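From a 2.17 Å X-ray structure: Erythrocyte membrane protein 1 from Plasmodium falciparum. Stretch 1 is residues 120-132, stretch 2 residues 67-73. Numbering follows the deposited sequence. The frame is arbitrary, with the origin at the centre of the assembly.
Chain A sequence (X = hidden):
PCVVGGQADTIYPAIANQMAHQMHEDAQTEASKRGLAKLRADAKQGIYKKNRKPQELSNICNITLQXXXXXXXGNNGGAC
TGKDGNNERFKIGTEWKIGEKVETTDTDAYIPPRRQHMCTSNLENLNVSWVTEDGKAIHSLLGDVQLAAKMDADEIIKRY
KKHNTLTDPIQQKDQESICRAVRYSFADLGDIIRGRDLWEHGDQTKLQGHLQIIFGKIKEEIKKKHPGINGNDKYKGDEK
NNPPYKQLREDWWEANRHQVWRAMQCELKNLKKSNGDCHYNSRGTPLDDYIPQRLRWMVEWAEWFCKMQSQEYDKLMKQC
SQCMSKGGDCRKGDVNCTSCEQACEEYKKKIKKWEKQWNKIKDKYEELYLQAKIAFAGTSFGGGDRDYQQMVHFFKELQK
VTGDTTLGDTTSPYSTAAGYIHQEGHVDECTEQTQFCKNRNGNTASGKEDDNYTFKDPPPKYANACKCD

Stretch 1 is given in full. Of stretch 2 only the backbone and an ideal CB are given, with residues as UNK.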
# COMPACT_ATOMS: atom_id res chain seq x y z
N THR A 120 -7.88 -0.97 -11.92
CA THR A 120 -9.24 -1.20 -11.43
C THR A 120 -10.29 -0.60 -12.36
O THR A 120 -11.41 -0.30 -11.93
CB THR A 120 -9.40 -0.63 -10.02
OG1 THR A 120 -9.09 0.77 -10.03
CG2 THR A 120 -8.48 -1.35 -9.05
N SER A 121 -9.95 -0.45 -13.64
CA SER A 121 -10.84 0.23 -14.57
C SER A 121 -12.12 -0.56 -14.83
O SER A 121 -13.18 0.03 -15.04
CB SER A 121 -10.11 0.51 -15.89
OG SER A 121 -10.93 1.23 -16.79
N ASN A 122 -12.04 -1.90 -14.83
CA ASN A 122 -13.25 -2.70 -14.98
C ASN A 122 -14.20 -2.47 -13.81
O ASN A 122 -15.42 -2.42 -13.99
CB ASN A 122 -12.90 -4.18 -15.11
CG ASN A 122 -12.19 -4.73 -13.88
OD1 ASN A 122 -11.30 -4.08 -13.32
ND2 ASN A 122 -12.59 -5.92 -13.44
N LEU A 123 -13.66 -2.33 -12.60
CA LEU A 123 -14.51 -2.09 -11.43
C LEU A 123 -15.09 -0.69 -11.44
O LEU A 123 -16.19 -0.47 -10.92
CB LEU A 123 -13.71 -2.33 -10.15
CG LEU A 123 -13.20 -3.75 -9.92
CD1 LEU A 123 -12.28 -3.80 -8.70
CD2 LEU A 123 -14.36 -4.72 -9.74
N GLU A 124 -14.37 0.28 -12.02
CA GLU A 124 -14.86 1.65 -12.06
C GLU A 124 -16.02 1.83 -13.03
O GLU A 124 -16.81 2.76 -12.86
CB GLU A 124 -13.71 2.60 -12.44
CG GLU A 124 -12.59 2.68 -11.41
CD GLU A 124 -11.31 3.27 -11.98
OE1 GLU A 124 -10.24 2.64 -11.83
OE2 GLU A 124 -11.37 4.36 -12.58
N ASN A 125 -16.14 0.97 -14.04
CA ASN A 125 -17.16 1.09 -15.07
C ASN A 125 -18.08 -0.13 -15.09
O ASN A 125 -18.41 -0.67 -16.15
CB ASN A 125 -16.51 1.29 -16.44
CG ASN A 125 -15.66 2.54 -16.51
OD1 ASN A 125 -16.17 3.65 -16.68
ND2 ASN A 125 -14.35 2.37 -16.36
N LEU A 126 -18.51 -0.57 -13.91
CA LEU A 126 -19.42 -1.70 -13.83
C LEU A 126 -20.82 -1.30 -14.27
O LEU A 126 -21.25 -0.16 -14.10
CB LEU A 126 -19.46 -2.26 -12.41
CG LEU A 126 -18.29 -3.12 -11.92
CD1 LEU A 126 -18.52 -3.56 -10.48
CD2 LEU A 126 -18.10 -4.33 -12.82
N ASN A 127 -21.54 -2.27 -14.84
CA ASN A 127 -22.97 -2.15 -15.09
C ASN A 127 -23.67 -2.91 -13.97
O ASN A 127 -23.71 -4.15 -13.98
CB ASN A 127 -23.34 -2.70 -16.47
CG ASN A 127 -24.82 -2.57 -16.77
OD1 ASN A 127 -25.62 -3.44 -16.43
ND2 ASN A 127 -25.19 -1.47 -17.42
N VAL A 128 -24.21 -2.17 -13.00
CA VAL A 128 -24.77 -2.79 -11.80
C VAL A 128 -25.96 -3.68 -12.12
O VAL A 128 -26.31 -4.56 -11.32
CB VAL A 128 -25.16 -1.71 -10.77
CG1 VAL A 128 -23.94 -0.93 -10.33
CG2 VAL A 128 -26.22 -0.78 -11.35
N SER A 129 -26.61 -3.49 -13.27
CA SER A 129 -27.70 -4.38 -13.66
C SER A 129 -27.17 -5.75 -14.03
O SER A 129 -27.71 -6.78 -13.60
CB SER A 129 -28.49 -3.77 -14.82
OG SER A 129 -29.15 -2.58 -14.42
N TRP A 130 -26.10 -5.80 -14.83
CA TRP A 130 -25.54 -7.09 -15.24
C TRP A 130 -25.01 -7.88 -14.06
O TRP A 130 -24.99 -9.12 -14.10
CB TRP A 130 -24.43 -6.87 -16.28
CG TRP A 130 -24.93 -6.46 -17.64
CD1 TRP A 130 -26.22 -6.41 -18.06
CD2 TRP A 130 -24.12 -6.03 -18.75
NE1 TRP A 130 -26.28 -5.98 -19.37
CE2 TRP A 130 -25.00 -5.75 -19.81
CE3 TRP A 130 -22.75 -5.87 -18.94
CZ2 TRP A 130 -24.55 -5.30 -21.05
CZ3 TRP A 130 -22.30 -5.43 -20.18
CH2 TRP A 130 -23.20 -5.15 -21.21
N VAL A 131 -24.60 -7.20 -12.99
CA VAL A 131 -24.06 -7.89 -11.83
C VAL A 131 -25.18 -8.48 -10.97
O VAL A 131 -25.01 -9.56 -10.39
CB VAL A 131 -23.17 -6.93 -11.02
CG1 VAL A 131 -22.54 -7.65 -9.83
CG2 VAL A 131 -22.09 -6.33 -11.91
N THR A 132 -26.33 -7.81 -10.88
CA THR A 132 -27.34 -8.16 -9.88
C THR A 132 -28.66 -8.67 -10.45
O THR A 132 -29.41 -9.30 -9.70
CB THR A 132 -27.65 -6.94 -8.99
OG1 THR A 132 -28.15 -5.87 -9.80
CG2 THR A 132 -26.39 -6.48 -8.26
N UNK A 67 -15.03 -12.65 -19.20
CA UNK A 67 -15.58 -12.96 -17.88
C UNK A 67 -15.65 -11.71 -17.00
O UNK A 67 -15.24 -11.72 -15.84
CB UNK A 67 -14.74 -14.04 -17.19
N UNK A 68 -16.17 -10.63 -17.57
CA UNK A 68 -16.25 -9.35 -16.88
C UNK A 68 -17.57 -8.67 -17.22
O UNK A 68 -18.14 -8.88 -18.30
CB UNK A 68 -15.07 -8.45 -17.25
N UNK A 69 -18.05 -7.84 -16.29
CA UNK A 69 -19.26 -7.05 -16.49
C UNK A 69 -18.95 -5.58 -16.74
O UNK A 69 -19.79 -4.71 -16.46
CB UNK A 69 -20.18 -7.19 -15.28
N UNK A 70 -17.76 -5.28 -17.25
CA UNK A 70 -17.46 -3.94 -17.74
C UNK A 70 -18.42 -3.59 -18.87
O UNK A 70 -18.56 -4.34 -19.84
CB UNK A 70 -16.01 -3.84 -18.21
N UNK A 71 -19.08 -2.44 -18.74
CA UNK A 71 -20.11 -2.01 -19.68
C UNK A 71 -19.55 -1.28 -20.89
O UNK A 71 -20.21 -0.38 -21.42
CB UNK A 71 -21.12 -1.11 -18.97
N UNK A 72 -18.36 -1.64 -21.35
CA UNK A 72 -17.73 -1.00 -22.49
C UNK A 72 -17.37 -2.03 -23.55
O UNK A 72 -17.35 -3.24 -23.29
CB UNK A 72 -16.48 -0.23 -22.05
N UNK A 73 -17.09 -1.53 -24.75
CA UNK A 73 -16.83 -2.39 -25.90
C UNK A 73 -15.45 -3.04 -25.79
O UNK A 73 -14.73 -2.89 -24.79
CB UNK A 73 -16.94 -1.59 -27.20

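Stretch 1 runs from one short helix, through N125 to N127, into a second. Stretch 2 lies along that linker without regular structure.

Position 67 has nothing of stretch 1 within 5.5 Å of its ideal CB. The residue is H67, which makes no contact with it.

Position 68 has an extended backbone, and its CA-to-CB bond points toward stretch 1. The nearest atom is N122 ND2, 5.2 Å from the ideal CB. A small or polar side chain would suit. The residue is S68. Its OG lies 4.1 Å from N122 CB and accepts a hydrogen bond from the backbone N of position 70, at 3.1 Å.

Position 69 points toward stretch 1. Its ideal CB is 4.0 Å from V131 CG2, 4.3 Å from L126 CD2 and 4.4 Å from W130 CB. These neighbours are carbon, so a medium aliphatic side chain would suit, as would a compact amide with its polar atoms satisfied elsewhere. The residue is N69. Its ND2 packs 3.7 Å from V131 CG2, and its OD1 lies 3.6 Å from W130 CB and is hydrogen-bonded elsewhere in the structure. N127 N gives a weak hydrogen bond to N69 O at 3.4 Å.

Position 70 points sideways, with its ideal CB 4.4 Å from N122 CA and 4.5 Å from N125 O. Its backbone forms a single bridge with L126, CA to CA 4.9 Å. Several small or polar side chains could fit. The residue is D70. Its OD2 reaches 3.5 Å from N122 CA, and its carboxylate can hold a cationic neighbour.

Position 71 points toward stretch 1. Its ideal CB is 3.7 Å from N127 CB and 3.9 Å from N125 O, with W130 CZ3 at 4.6 Å. The carbonyl favours a small donor, though alanine would also be plausible. The residue is S71. S71 N donates to N125 O at 3.2 Å, nearly straight, and S71 OG adds a weak hydrogen bond to N125 O at 3.3 Å.

Position 72 starts sideways, with no stretch 1 atom within 5.5 Å of its ideal CB. Only a long side chain could return to S121, whose OG can accept. The residue is R72. R72 NH2 donates to S121 OG at 2.9 Å and forms a salt bridge with D70 OD2 at 2.7 Å, while R72 NE donates to D70 OD1 at 2.9 Å. This holds the guanidinium beside the first helix, with N125 ND2 over one face.

Position 73 is beyond reach of stretch 1. The residue is N73, poorly ordered.

Stretch 2 67-73: HSNDSRN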
# COMPACT_ATOMS: atom_id res chain seq x y z
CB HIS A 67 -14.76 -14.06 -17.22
CG HIS A 67 -14.65 -15.30 -18.04
ND1 HIS A 67 -13.77 -15.41 -19.10
CD2 HIS A 67 -15.31 -16.48 -17.97
CE1 HIS A 67 -13.89 -16.61 -19.64
NE2 HIS A 67 -14.82 -17.28 -18.98
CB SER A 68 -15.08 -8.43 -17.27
OG SER A 68 -15.29 -7.11 -16.82
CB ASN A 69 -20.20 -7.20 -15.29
CG ASN A 69 -21.08 -8.44 -15.40
OD1 ASN A 69 -21.48 -8.84 -16.49
ND2 ASN A 69 -21.40 -9.04 -14.26
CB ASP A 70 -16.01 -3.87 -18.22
CG ASP A 70 -15.52 -2.45 -18.47
OD1 ASP A 70 -16.32 -1.59 -18.90
OD2 ASP A 70 -14.32 -2.19 -18.25
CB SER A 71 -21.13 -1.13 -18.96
OG SER A 71 -20.54 0.10 -18.56
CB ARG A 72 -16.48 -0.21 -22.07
CG ARG A 72 -16.79 0.98 -21.18
CD ARG A 72 -15.52 1.62 -20.64
NE ARG A 72 -14.74 0.68 -19.83
CZ ARG A 72 -13.60 0.99 -19.21
NH1 ARG A 72 -13.10 2.22 -19.31
NH2 ARG A 72 -12.97 0.08 -18.49
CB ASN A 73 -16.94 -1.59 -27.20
CG ASN A 73 -18.35 -1.07 -27.44
OD1 ASN A 73 -19.13 -1.68 -28.17
ND2 ASN A 73 -18.68 0.06 -26.82
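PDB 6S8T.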